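Local coordinates for protein FprA (Mycobacterium tuberculosis, PDB 1LQT) that transfers electrons between NADPH and ferredoxin by way of a bound FAD, and may thereby supply cytochrome P450 systems, at residues A[108-113]-A[320-325]; A[117-122]-A[276-281]; A[151-156]-A[316-321]. All coordinates share one frame; numbering follows the deposited sequence.

Contact 1: residues A[108-113]-A[320-325]; sequences SDRMLN and RSVGYR. With ODP (4-oxo-nicotinamide-adenine dinucleotide phosphate), chain I; ACT (acetate ion), chain C.
Asp109 and Arg320 both hold CG in the crowded position between backbone N and carbonyl carbon (chi1 63° in each), while Arg110 sets CG beside its own N and bends again at chi3 (69°). The setting is a two-stranded antiparallel ribbon, 108-109 with 324-325, joining the FAD and NADP domains of this ferredoxin-NADP reductase. Ser108 and Arg325 form its hydrogen-bonded pair: Ser108 N reaches Arg325 O nearly along the C=O axis, whereas Arg325 N approaches Ser108 O from well above the carbonyl plane. Asp109 and Tyr324 follow as the non-hydrogen-bonded pair, and a nearly straight bond from Arg110 N to Gly323 O (2.9 Å) continues the pairing.

From the 320 end, the extended Arg320 chain runs past Leu112, and Arg320 CD lies 3.4 Å from Arg110 O. The Arg320 guanidinium grips a single oxygen side-on: Asp109 OD1 takes Arg320 NH2 at 2.7 Å and NE at 3.0 Å, both lying above the carboxylate plane. Arg320 NE also makes a weak bond to Arg110 O. Water 1 fills the bend; it accepts from Val322 N and lies within hydrogen-bonding distance of Arg110 O and Gly323 O.

The Arg110 chain crosses over Gly323 toward the cofactor derivative ODP. Val322 CG1 packs against the adenine and also touches Leu112 CD2, while Tyr324 turns the other way, to the FAD. Arg110 NH2 donates to an oxygen of an acetate, probably from the crystallisation liquor. Arg110 NH1 bonds both Val322 O at 2.9 Å, in the guanidinium plane, and adenine N7A of ODP at 3.0 Å.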
loop_
_atom_site.group_PDB
_atom_site.type_symbol
_atom_site.label_atom_id
_atom_site.label_comp_id
_atom_site.label_asym_id
_atom_site.label_seq_id
_atom_site.Cartn_x
_atom_site.Cartn_y
_atom_site.Cartn_z
ATOM N N SER A 108 -3.313 4.616 -6.548
ATOM C CA SER A 108 -2.429 5.517 -7.266
ATOM C C SER A 108 -1.525 6.235 -6.271
ATOM O O SER A 108 -1.387 5.850 -5.131
ATOM C CB SER A 108 -3.255 6.467 -8.125
ATOM O OG SER A 108 -2.449 7.230 -8.993
ATOM N N ASP A 109 -0.876 7.284 -6.759
ATOM C CA ASP A 109 0.167 7.990 -6.018
ATOM C C ASP A 109 -0.134 9.472 -5.905
ATOM O O ASP A 109 -0.752 10.086 -6.768
ATOM C CB ASP A 109 1.538 7.877 -6.709
ATOM C CG ASP A 109 1.578 8.521 -8.065
ATOM O OD1 ASP A 109 2.141 9.614 -8.216
ATOM O OD2 ASP A 109 1.012 7.927 -9.004
ATOM N N ARG A 110 0.378 10.061 -4.837
ATOM C CA ARG A 110 0.465 11.516 -4.724
ATOM C C ARG A 110 1.671 12.006 -5.523
ATOM O O ARG A 110 2.767 11.433 -5.504
ATOM C CB ARG A 110 0.598 11.936 -3.285
ATOM C CG ARG A 110 -0.630 11.670 -2.446
ATOM C CD ARG A 110 -0.592 12.303 -1.086
ATOM N NE ARG A 110 -0.688 13.760 -1.170
ATOM C CZ ARG A 110 0.308 14.620 -1.002
ATOM N NH1 ARG A 110 1.548 14.236 -0.826
ATOM N NH2 ARG A 110 0.045 15.919 -1.081
ATOM N N MET A 111 1.459 13.115 -6.197
ATOM C CA MET A 111 2.480 13.786 -6.985
ATOM C C MET A 111 3.118 14.932 -6.235
ATOM O O MET A 111 2.527 15.484 -5.318
ATOM C CB MET A 111 1.901 14.221 -8.326
ATOM C CG MET A 111 1.567 13.031 -9.181
ATOM S SD MET A 111 0.846 13.513 -10.757
ATOM C CE MET A 111 2.068 14.537 -11.430
ATOM N N LEU A 112 4.336 15.264 -6.665
ATOM C CA LEU A 112 5.040 16.428 -6.153
ATOM C C LEU A 112 4.565 17.735 -6.784
ATOM O O LEU A 112 4.697 18.799 -6.191
ATOM C CB LEU A 112 6.532 16.283 -6.452
ATOM C CG LEU A 112 7.219 15.090 -5.812
ATOM C CD1 LEU A 112 8.594 14.916 -6.411
ATOM C CD2 LEU A 112 7.287 15.229 -4.334
ATOM N N ASN A 113 4.093 17.645 -8.019
ATOM C CA ASN A 113 3.714 18.822 -8.793
ATOM C C ASN A 113 4.871 19.805 -8.979
ATOM O O ASN A 113 4.772 20.980 -8.663
ATOM C CB ASN A 113 2.485 19.499 -8.216
ATOM C CG ASN A 113 1.337 18.558 -8.086
ATOM O OD1 ASN A 113 1.004 17.826 -9.024
ATOM N ND2 ASN A 113 0.770 18.506 -6.897
ATOM N N ARG A 320 9.382 9.297 -5.798
ATOM C CA ARG A 320 8.579 10.067 -4.855
ATOM C C ARG A 320 7.797 9.099 -3.974
ATOM O O ARG A 320 6.979 8.330 -4.464
ATOM C CB ARG A 320 7.674 11.087 -5.540
ATOM C CG ARG A 320 6.605 10.510 -6.460
ATOM C CD ARG A 320 5.746 11.573 -7.095
ATOM N NE ARG A 320 4.789 11.000 -8.021
ATOM C CZ ARG A 320 5.057 10.717 -9.279
ATOM N NH1 ARG A 320 6.255 10.895 -9.824
ATOM N NH2 ARG A 320 4.096 10.230 -10.043
ATOM N N SER A 321 8.065 9.141 -2.679
ATOM C CA SER A 321 7.326 8.362 -1.688
ATOM C C SER A 321 6.587 9.329 -0.789
ATOM O O SER A 321 6.851 9.443 0.398
ATOM C CB SER A 321 8.257 7.407 -0.933
ATOM O OG SER A 321 7.478 6.513 -0.166
ATOM N N VAL A 322 5.658 10.040 -1.401
ATOM C CA VAL A 322 4.940 11.104 -0.725
ATOM C C VAL A 322 3.493 10.744 -0.492
ATOM O O VAL A 322 2.644 11.616 -0.303
ATOM C CB VAL A 322 5.162 12.480 -1.355
ATOM C CG1 VAL A 322 6.629 12.818 -1.333
ATOM C CG2 VAL A 322 4.616 12.580 -2.787
ATOM N N GLY A 323 3.223 9.451 -0.485
ATOM C CA GLY A 323 1.915 8.904 -0.172
ATOM C C GLY A 323 1.261 8.234 -1.343
ATOM O O GLY A 323 1.436 8.615 -2.495
ATOM N N TYR A 324 0.514 7.194 -1.011
ATOM C CA TYR A 324 -0.422 6.573 -1.944
ATOM C C TYR A 324 -1.655 7.509 -2.051
ATOM O O TYR A 324 -1.785 8.447 -1.291
ATOM C CB TYR A 324 -0.804 5.171 -1.468
ATOM C CG TYR A 324 0.248 4.119 -1.783
ATOM C CD1 TYR A 324 1.594 4.250 -1.433
ATOM C CD2 TYR A 324 -0.124 2.952 -2.424
ATOM C CE1 TYR A 324 2.524 3.271 -1.771
ATOM C CE2 TYR A 324 0.803 1.952 -2.755
ATOM C CZ TYR A 324 2.115 2.124 -2.444
ATOM O OH TYR A 324 3.068 1.191 -2.755
ATOM N N ARG A 325 -2.564 7.197 -2.963
ATOM C CA ARG A 325 -3.707 8.032 -3.248
ATOM C C ARG A 325 -4.832 7.193 -3.822
ATOM O O ARG A 325 -4.624 6.388 -4.704
ATOM C CB ARG A 325 -3.307 9.143 -4.233
ATOM C CG ARG A 325 -4.402 10.106 -4.575
ATOM C CD ARG A 325 -3.875 11.275 -5.380
ATOM N NE ARG A 325 -4.937 11.958 -6.096
ATOM C CZ ARG A 325 -5.867 12.713 -5.538
ATOM N NH1 ARG A 325 -5.850 12.990 -4.236
ATOM N NH2 ARG A 325 -6.835 13.188 -6.309
HETATM O O1X ODP I . 5.719 16.674 5.936
HETATM P P2B ODP I . 4.918 15.410 5.880
HETATM O O2X ODP I . 4.794 14.695 7.210
HETATM O O3X ODP I . 3.561 15.591 5.220
HETATM O O2B ODP I . 5.806 14.467 4.919
HETATM C C2B ODP I . 5.275 13.317 4.268
HETATM C C3B ODP I . 5.701 11.991 4.855
HETATM O O3B ODP I . 7.065 12.044 5.247
HETATM C C1B ODP I . 5.832 13.232 2.894
HETATM N N9A ODP I . 5.339 14.177 1.924
HETATM C C8A ODP I . 4.046 14.378 1.510
HETATM N N7A ODP I . 3.970 15.285 0.554
HETATM C C5A ODP I . 5.258 15.702 0.317
HETATM C C4A ODP I . 6.111 15.013 1.183
HETATM N N3A ODP I . 7.460 15.152 1.224
HETATM C C2A ODP I . 7.942 16.052 0.350
HETATM N N1A ODP I . 7.189 16.759 -0.539
HETATM C C6A ODP I . 5.833 16.590 -0.564
HETATM N N6A ODP I . 5.149 17.259 -1.502
HETATM O O4B ODP I . 5.491 11.920 2.487
HETATM C C4B ODP I . 5.584 11.070 3.640
HETATM C C5B ODP I . 4.381 10.173 3.687
HETATM O O5B ODP I . 4.586 9.234 4.716
HETATM P PA ODP I . 3.373 8.306 5.179
HETATM O O1A ODP I . 3.834 7.513 6.316
HETATM O O2A ODP I . 2.131 9.090 5.335
HETATM O O3 ODP I . 3.125 7.409 3.881
HETATM P PN ODP I . 3.873 6.090 3.288
HETATM O O1N ODP I . 5.332 6.156 3.521
HETATM O O2N ODP I . 3.333 5.982 1.917
HETATM O O5D ODP I . 3.327 4.929 4.205
HETATM C C5D ODP I . 1.909 4.620 4.165
HETATM C C4D ODP I . 1.553 3.851 5.420
HETATM O O4D ODP I . 2.012 2.506 5.371
HETATM C C1D ODP I . 2.790 2.231 6.538
HETATM C C2D ODP I . 3.241 3.548 7.011
HETATM O O2D ODP I . 3.796 3.569 8.277
HETATM C C3D ODP I . 2.135 4.479 6.680
HETATM O O3D ODP I . 1.196 4.442 7.735
HETATM N N1N ODP I . 3.722 1.180 6.328
HETATM C C2N ODP I . 4.169 0.473 7.467
HETATM C C3N ODP I . 5.318 -0.239 7.369
HETATM C C7N ODP I . 5.724 -0.927 8.681
HETATM N N7N ODP I . 6.837 -1.612 8.635
HETATM O O7N ODP I . 4.986 -0.768 9.678
HETATM C C4N ODP I . 6.117 -0.292 6.217
HETATM O O99 ODP I . 7.226 -0.904 6.147
HETATM C C5N ODP I . 5.639 0.473 5.057
HETATM C C6N ODP I . 4.443 1.218 5.149
HETATM C C ACT C . 2.510 17.248 -2.761
HETATM O O ACT C . 2.260 17.661 -1.561
HETATM O OXT ACT C . 2.203 17.964 -3.769
HETATM C CH3 ACT C . 3.149 15.932 -2.987
HETATM O O HOH W 1 3.815 9.463 -3.755
#

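Contact 2: residues A[117-122]-A[276-281]; sequences EDLPGS and IEIKGK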
loop_
_atom_site.group_PDB
_atom_site.type_symbol
_atom_site.label_atom_id
_atom_site.label_comp_id
_atom_site.label_asym_id
_atom_site.label_seq_id
_atom_site.Cartn_x
_atom_site.Cartn_y
_atom_site.Cartn_z
ATOM N N GLU A 117 8.831 16.263 -13.247
ATOM C CA GLU A 117 8.338 15.081 -12.579
ATOM C C GLU A 117 7.977 13.945 -13.538
ATOM O O GLU A 117 8.004 12.797 -13.140
ATOM C CB GLU A 117 7.151 15.467 -11.724
ATOM C CG GLU A 117 6.601 14.357 -10.857
ATOM C CD GLU A 117 5.604 14.851 -9.827
ATOM O OE1 GLU A 117 5.007 15.960 -10.000
ATOM O OE2 GLU A 117 5.422 14.103 -8.870
ATOM N N ASP A 118 7.656 14.293 -14.783
ATOM C CA ASP A 118 7.306 13.302 -15.782
ATOM C C ASP A 118 8.485 12.758 -16.567
ATOM O O ASP A 118 8.297 11.947 -17.455
ATOM C CB ASP A 118 6.302 13.908 -16.765
ATOM C CG ASP A 118 6.790 15.258 -17.382
ATOM O OD1 ASP A 118 7.679 16.010 -16.815
ATOM O OD2 ASP A 118 6.277 15.669 -18.468
ATOM N N LEU A 119 9.709 13.191 -16.292
ATOM C CA LEU A 119 10.847 12.638 -17.018
ATOM C C LEU A 119 11.023 11.162 -16.741
ATOM O O LEU A 119 10.822 10.709 -15.623
ATOM C CB LEU A 119 12.130 13.347 -16.602
ATOM C CG LEU A 119 12.357 14.726 -17.183
ATOM C CD1 LEU A 119 13.467 15.429 -16.410
ATOM C CD2 LEU A 119 12.701 14.648 -18.656
ATOM N N PRO A 120 11.435 10.411 -17.764
ATOM C CA PRO A 120 11.845 9.046 -17.512
ATOM C C PRO A 120 12.887 9.037 -16.391
ATOM O O PRO A 120 13.798 9.847 -16.402
ATOM C CB PRO A 120 12.451 8.618 -18.847
ATOM C CG PRO A 120 11.658 9.404 -19.827
ATOM C CD PRO A 120 11.518 10.756 -19.199
ATOM N N GLY A 121 12.735 8.131 -15.454
ATOM C CA GLY A 121 13.592 8.093 -14.280
ATOM C C GLY A 121 12.969 8.724 -13.048
ATOM O O GLY A 121 13.556 8.644 -11.990
ATOM N N SER A 122 11.837 9.405 -13.201
ATOM C CA SER A 122 11.085 9.994 -12.091
ATOM C C SER A 122 9.779 9.227 -11.952
ATOM O O SER A 122 8.947 9.277 -12.842
ATOM C CB SER A 122 10.794 11.457 -12.367
ATOM O OG SER A 122 9.900 11.989 -11.406
ATOM N N ILE A 276 12.575 20.798 -5.829
ATOM C CA ILE A 276 12.047 21.954 -6.531
ATOM C C ILE A 276 11.812 21.686 -8.008
ATOM O O ILE A 276 10.813 22.114 -8.582
ATOM C CB ILE A 276 13.022 23.154 -6.350
ATOM C CG1 ILE A 276 13.318 23.434 -4.876
ATOM C CG2 ILE A 276 12.509 24.403 -7.057
ATOM C CD1 ILE A 276 12.102 23.818 -4.051
ATOM N N GLU A 277 12.740 20.986 -8.641
ATOM C CA GLU A 277 12.659 20.679 -10.049
ATOM C C GLU A 277 13.520 19.474 -10.322
ATOM O O GLU A 277 14.552 19.286 -9.676
ATOM C CB GLU A 277 13.161 21.875 -10.867
ATOM C CG GLU A 277 13.143 21.652 -12.361
ATOM C CD GLU A 277 13.422 22.884 -13.192
ATOM O OE1 GLU A 277 13.775 23.915 -12.596
ATOM O OE2 GLU A 277 13.293 22.794 -14.442
ATOM N N ILE A 278 13.110 18.662 -11.281
ATOM C CA ILE A 278 13.882 17.522 -11.736
ATOM C C ILE A 278 14.309 17.842 -13.164
ATOM O O ILE A 278 13.495 18.303 -13.964
ATOM C CB ILE A 278 13.018 16.262 -11.679
ATOM C CG1 ILE A 278 12.610 15.976 -10.232
ATOM C CG2 ILE A 278 13.750 15.064 -12.279
ATOM C CD1 ILE A 278 11.510 14.957 -10.070
ATOM N N LYS A 279 15.594 17.661 -13.476
ATOM C CA LYS A 279 16.144 18.121 -14.767
ATOM C C LYS A 279 16.873 17.028 -15.493
ATOM O O LYS A 279 17.355 16.070 -14.900
ATOM C CB LYS A 279 17.124 19.286 -14.532
ATOM C CG LYS A 279 16.513 20.536 -13.867
ATOM C CD LYS A 279 17.566 21.649 -13.750
ATOM C CE LYS A 279 17.047 23.036 -13.443
ATOM N NZ LYS A 279 18.190 24.029 -13.443
ATOM N N GLY A 280 16.961 17.201 -16.797
ATOM C CA GLY A 280 17.707 16.290 -17.636
ATOM C C GLY A 280 17.238 16.380 -19.052
ATOM O O GLY A 280 16.167 16.909 -19.318
ATOM N N LYS A 281 18.107 15.873 -19.928
ATOM C CA LYS A 281 17.900 15.757 -21.354
ATOM C C LYS A 281 17.298 14.392 -21.563
ATOM O O LYS A 281 17.984 13.363 -21.558
ATOM C CB LYS A 281 19.246 15.862 -22.090
ATOM C CG LYS A 281 19.234 15.614 -23.591
ATOM C CD LYS A 281 20.670 15.510 -24.174
ATOM C CE LYS A 281 20.661 14.796 -25.539
ATOM N NZ LYS A 281 21.988 14.636 -26.287
#
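Apolar contact carries this meeting, and two branched side chains do nearly all of it. Leu119, with CG beside its backbone N (chi1 -77°), lowers CD1 onto the backbone of segment 276-281 at the end of its strand, 3.8 Å from Ile278 O and 3.9 Å from Gly280 N. The same methyl lies 4.2 Å from Ile278 CG2. Ile278 reaches the loop with its far methyl: CG1 stands anti to the carbonyl carbon and the chain then extends (chi2 167°), so that Ile278 CD1 ends 4.0 Å from Glu117 CA and 3.6 Å from Ser122 OG.

The loop 117-122 leads into strand 122-124, an edge of the parallel NADP-domain sheet, and 276-279 belongs to an edge strand of a three-stranded antiparallel sheet, so the contact joins two sheets. Ile278 also touches Val318 of the parallel one.

Hydrogen bonds serve each segment internally, none crossing between them. A type II turn from Leu119 to Ser122 is closed by Ser122 N to Leu119 O, with Gly121 at its third position. Ser122 OG, anti to its backbone N, donates to Glu117 O over 2.7 Å from above the carbonyl plane. Among the charged ends, Lys279 leads away to a salt bridge with Glu312, and the Glu117 carboxylate turns back to the backbone N of Leu112.

Contact 3: residues A[151-156]-A[316-321]; sequences VVIGNG and QLVVRS. With ODP (4-oxo-nicotinamide-adenine dinucleotide phosphate), chain I.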
loop_
_atom_site.group_PDB
_atom_site.type_symbol
_atom_site.label_atom_id
_atom_site.label_comp_id
_atom_site.label_asym_id
_atom_site.label_seq_id
_atom_site.Cartn_x
_atom_site.Cartn_y
_atom_site.Cartn_z
ATOM N N VAL A 151 17.445 9.269 -5.605
ATOM C CA VAL A 151 16.857 10.162 -4.612
ATOM C C VAL A 151 15.443 9.685 -4.349
ATOM O O VAL A 151 14.686 9.442 -5.265
ATOM C CB VAL A 151 16.884 11.585 -5.127
ATOM C CG1 VAL A 151 16.125 12.509 -4.198
ATOM C CG2 VAL A 151 18.332 12.074 -5.272
ATOM N N VAL A 152 15.119 9.564 -3.068
ATOM C CA VAL A 152 13.795 9.195 -2.599
ATOM C C VAL A 152 13.239 10.368 -1.824
ATOM O O VAL A 152 13.848 10.850 -0.881
ATOM C CB VAL A 152 13.837 7.940 -1.718
ATOM C CG1 VAL A 152 12.430 7.600 -1.224
ATOM C CG2 VAL A 152 14.424 6.753 -2.468
ATOM N N ILE A 153 12.074 10.836 -2.236
ATOM C CA ILE A 153 11.400 11.953 -1.561
ATOM C C ILE A 153 10.396 11.397 -0.562
ATOM O O ILE A 153 9.583 10.570 -0.935
ATOM C CB ILE A 153 10.680 12.868 -2.551
ATOM C CG1 ILE A 153 11.574 13.295 -3.711
ATOM C CG2 ILE A 153 10.079 14.057 -1.814
ATOM C CD1 ILE A 153 12.837 14.021 -3.337
ATOM N N GLY A 154 10.462 11.851 0.685
ATOM C CA GLY A 154 9.499 11.503 1.698
ATOM C C GLY A 154 10.136 10.890 2.925
ATOM O O GLY A 154 11.252 10.380 2.877
ATOM N N ASN A 155 9.405 10.944 4.022
ATOM C CA ASN A 155 9.864 10.469 5.321
ATOM C C ASN A 155 8.861 9.535 5.986
ATOM O O ASN A 155 8.714 9.555 7.201
ATOM C CB ASN A 155 10.206 11.642 6.261
ATOM C CG ASN A 155 11.622 12.229 6.113
ATOM O OD1 ASN A 155 11.909 13.149 6.872
ATOM N ND2 ASN A 155 12.450 11.753 5.196
ATOM N N GLY A 156 8.214 8.688 5.187
ATOM C CA GLY A 156 7.437 7.598 5.718
ATOM C C GLY A 156 8.140 6.272 5.538
ATOM O O GLY A 156 9.196 6.170 4.902
ATOM N N GLN A 316 20.043 9.864 -11.066
ATOM C CA GLN A 316 19.535 9.201 -12.270
ATOM C C GLN A 316 18.200 8.489 -12.041
ATOM O O GLN A 316 17.612 7.979 -12.981
ATOM C CB GLN A 316 20.578 8.256 -12.844
ATOM C CG GLN A 316 21.895 8.935 -13.130
ATOM C CD GLN A 316 22.732 9.094 -11.883
ATOM O OE1 GLN A 316 22.730 8.215 -11.031
ATOM N NE2 GLN A 316 23.502 10.208 -11.794
ATOM N N LEU A 317 17.729 8.493 -10.800
ATOM C CA LEU A 317 16.429 7.936 -10.415
ATOM C C LEU A 317 15.896 8.803 -9.303
ATOM O O LEU A 317 16.615 9.077 -8.346
ATOM C CB LEU A 317 16.575 6.507 -9.910
ATOM C CG LEU A 317 15.292 5.838 -9.409
ATOM C CD1 LEU A 317 14.301 5.608 -10.519
ATOM C CD2 LEU A 317 15.639 4.541 -8.686
ATOM N N VAL A 318 14.641 9.225 -9.416
ATOM C CA VAL A 318 13.935 9.926 -8.355
ATOM C C VAL A 318 12.652 9.129 -8.113
ATOM O O VAL A 318 11.854 8.944 -9.028
ATOM C CB VAL A 318 13.603 11.378 -8.733
ATOM C CG1 VAL A 318 12.741 12.013 -7.643
ATOM C CG2 VAL A 318 14.871 12.174 -8.921
ATOM N N VAL A 319 12.490 8.654 -6.892
ATOM C CA VAL A 319 11.283 7.965 -6.479
ATOM C C VAL A 319 10.579 8.842 -5.455
ATOM O O VAL A 319 11.108 9.129 -4.396
ATOM C CB VAL A 319 11.564 6.610 -5.843
ATOM C CG1 VAL A 319 10.255 5.905 -5.490
ATOM C CG2 VAL A 319 12.403 5.735 -6.763
ATOM N N ARG A 320 9.382 9.297 -5.798
ATOM C CA ARG A 320 8.579 10.067 -4.855
ATOM C C ARG A 320 7.797 9.099 -3.974
ATOM O O ARG A 320 6.979 8.330 -4.464
ATOM C CB ARG A 320 7.674 11.087 -5.540
ATOM C CG ARG A 320 6.605 10.510 -6.460
ATOM C CD ARG A 320 5.746 11.573 -7.095
ATOM N NE ARG A 320 4.789 11.000 -8.021
ATOM C CZ ARG A 320 5.057 10.717 -9.279
ATOM N NH1 ARG A 320 6.255 10.895 -9.824
ATOM N NH2 ARG A 320 4.096 10.230 -10.043
ATOM N N SER A 321 8.065 9.141 -2.679
ATOM C CA SER A 321 7.326 8.362 -1.688
ATOM C C SER A 321 6.587 9.329 -0.789
ATOM O O SER A 321 6.851 9.443 0.398
ATOM C CB SER A 321 8.257 7.407 -0.933
ATOM O OG SER A 321 7.478 6.513 -0.166
HETATM O O1X ODP I . 5.719 16.674 5.936
HETATM P P2B ODP I . 4.918 15.410 5.880
HETATM O O2X ODP I . 4.794 14.695 7.210
HETATM O O3X ODP I . 3.561 15.591 5.220
HETATM O O2B ODP I . 5.806 14.467 4.919
HETATM C C2B ODP I . 5.275 13.317 4.268
HETATM C C3B ODP I . 5.701 11.991 4.855
HETATM O O3B ODP I . 7.065 12.044 5.247
HETATM C C1B ODP I . 5.832 13.232 2.894
HETATM N N9A ODP I . 5.339 14.177 1.924
HETATM C C8A ODP I . 4.046 14.378 1.510
HETATM N N7A ODP I . 3.970 15.285 0.554
HETATM C C5A ODP I . 5.258 15.702 0.317
HETATM C C4A ODP I . 6.111 15.013 1.183
HETATM N N3A ODP I . 7.460 15.152 1.224
HETATM C C2A ODP I . 7.942 16.052 0.350
HETATM N N1A ODP I . 7.189 16.759 -0.539
HETATM C C6A ODP I . 5.833 16.590 -0.564
HETATM N N6A ODP I . 5.149 17.259 -1.502
HETATM O O4B ODP I . 5.491 11.920 2.487
HETATM C C4B ODP I . 5.584 11.070 3.640
HETATM C C5B ODP I . 4.381 10.173 3.687
HETATM O O5B ODP I . 4.586 9.234 4.716
HETATM P PA ODP I . 3.373 8.306 5.179
HETATM O O1A ODP I . 3.834 7.513 6.316
HETATM O O2A ODP I . 2.131 9.090 5.335
HETATM O O3 ODP I . 3.125 7.409 3.881
HETATM P PN ODP I . 3.873 6.090 3.288
HETATM O O1N ODP I . 5.332 6.156 3.521
HETATM O O2N ODP I . 3.333 5.982 1.917
HETATM O O5D ODP I . 3.327 4.929 4.205
HETATM C C5D ODP I . 1.909 4.620 4.165
HETATM C C4D ODP I . 1.553 3.851 5.420
HETATM O O4D ODP I . 2.012 2.506 5.371
HETATM C C1D ODP I . 2.790 2.231 6.538
HETATM C C2D ODP I . 3.241 3.548 7.011
HETATM O O2D ODP I . 3.796 3.569 8.277
HETATM C C3D ODP I . 2.135 4.479 6.680
HETATM O O3D ODP I . 1.196 4.442 7.735
HETATM N N1N ODP I . 3.722 1.180 6.328
HETATM C C2N ODP I . 4.169 0.473 7.467
HETATM C C3N ODP I . 5.318 -0.239 7.369
HETATM C C7N ODP I . 5.724 -0.927 8.681
HETATM N N7N ODP I . 6.837 -1.612 8.635
HETATM O O7N ODP I . 4.986 -0.768 9.678
HETATM C C4N ODP I . 6.117 -0.292 6.217
HETATM O O99 ODP I . 7.226 -0.904 6.147
HETATM C C5N ODP I . 5.639 0.473 5.057
HETATM C C6N ODP I . 4.443 1.218 5.149
HETATM O O HOH W 2 7.339 7.653 2.461
#
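Strands 149-153 and 317-320 lie side by side as parallel neighbours in the six-stranded Rossmann-type sheet of the NADP domain, their local axes 4.7 Å apart and inclined by 16°. Val151, Val152, Val318 and Val319 all carry CG1 anti to the backbone N (chi1 near 180°), so their methyls stand as similar low ridges. On one face Val151 CB meets Val318 CG2, and Ile153 folds CG1 back beside its own N to rest 4.3 Å from Val318 CG1; the Val318 methyls thus sit in the hollow between Val151 and Ile153. On the opposite face Val152 abuts Val319, and Val152 CG1 reaches Ser321 CB. Helix 157-167 packs over Val152.

Backbone bonds alternate beneath these ridges: Val151 N to Leu317 O, Val319 N to Val151 O, Ile153 N to Val319 O, then Ser321 N to Ile153 O at 2.7 Å, the most bent of the four. Past the last bond, Gly154 CA makes a CA-H...O contact of 3.6 Å with Ser321 O, where a side chain would collide. Gly154 and Gly156 fit the dinucleotide-binding glycine pattern, with Gly156 as helix N-cap. Gly156 CA, with no side chain, lets ODP O1N approach to 3.4 Å, while Ile153 CG2 presses on adenine C2A of ODP at 3.6 Å. Asn155 N donates to the ribose oxygen O3B.

Water 2 bridges the two segments and the ligand: it donates to Ser321 O and to ODP O1N (2.7 Å) and accepts from Ser321 OG and, weakly, from Gly156 N. No charged side chain of the two segments meets the ligand; an amide, a water and an apolar methyl do, and the start of helix 157-167 would probably stabilise the pyrophosphate charge.

Contact 3 is the buried core, parallel strands zipped by backbone bonds with apolar methyls on both faces; contact 1 is a surface contact ruled by arginines, a carboxylate and water; contact 2, partly buried and farthest from the chain's centre, is apolar without a crossing hydrogen bond. Contacts 1 and 3 share Arg320 and Ser321 and both touch ODP: the chain leaves the sheet of contact 3 to enter the ribbon of contact 1, and Val322 CG1 packs on Ile153 CG2. Contact 2 borders both. Gly121 O probably accepts from Val318 N, beside the start of strand 122-124, and Glu117 OE2 forms a long, weak ion pair with Arg320 NE.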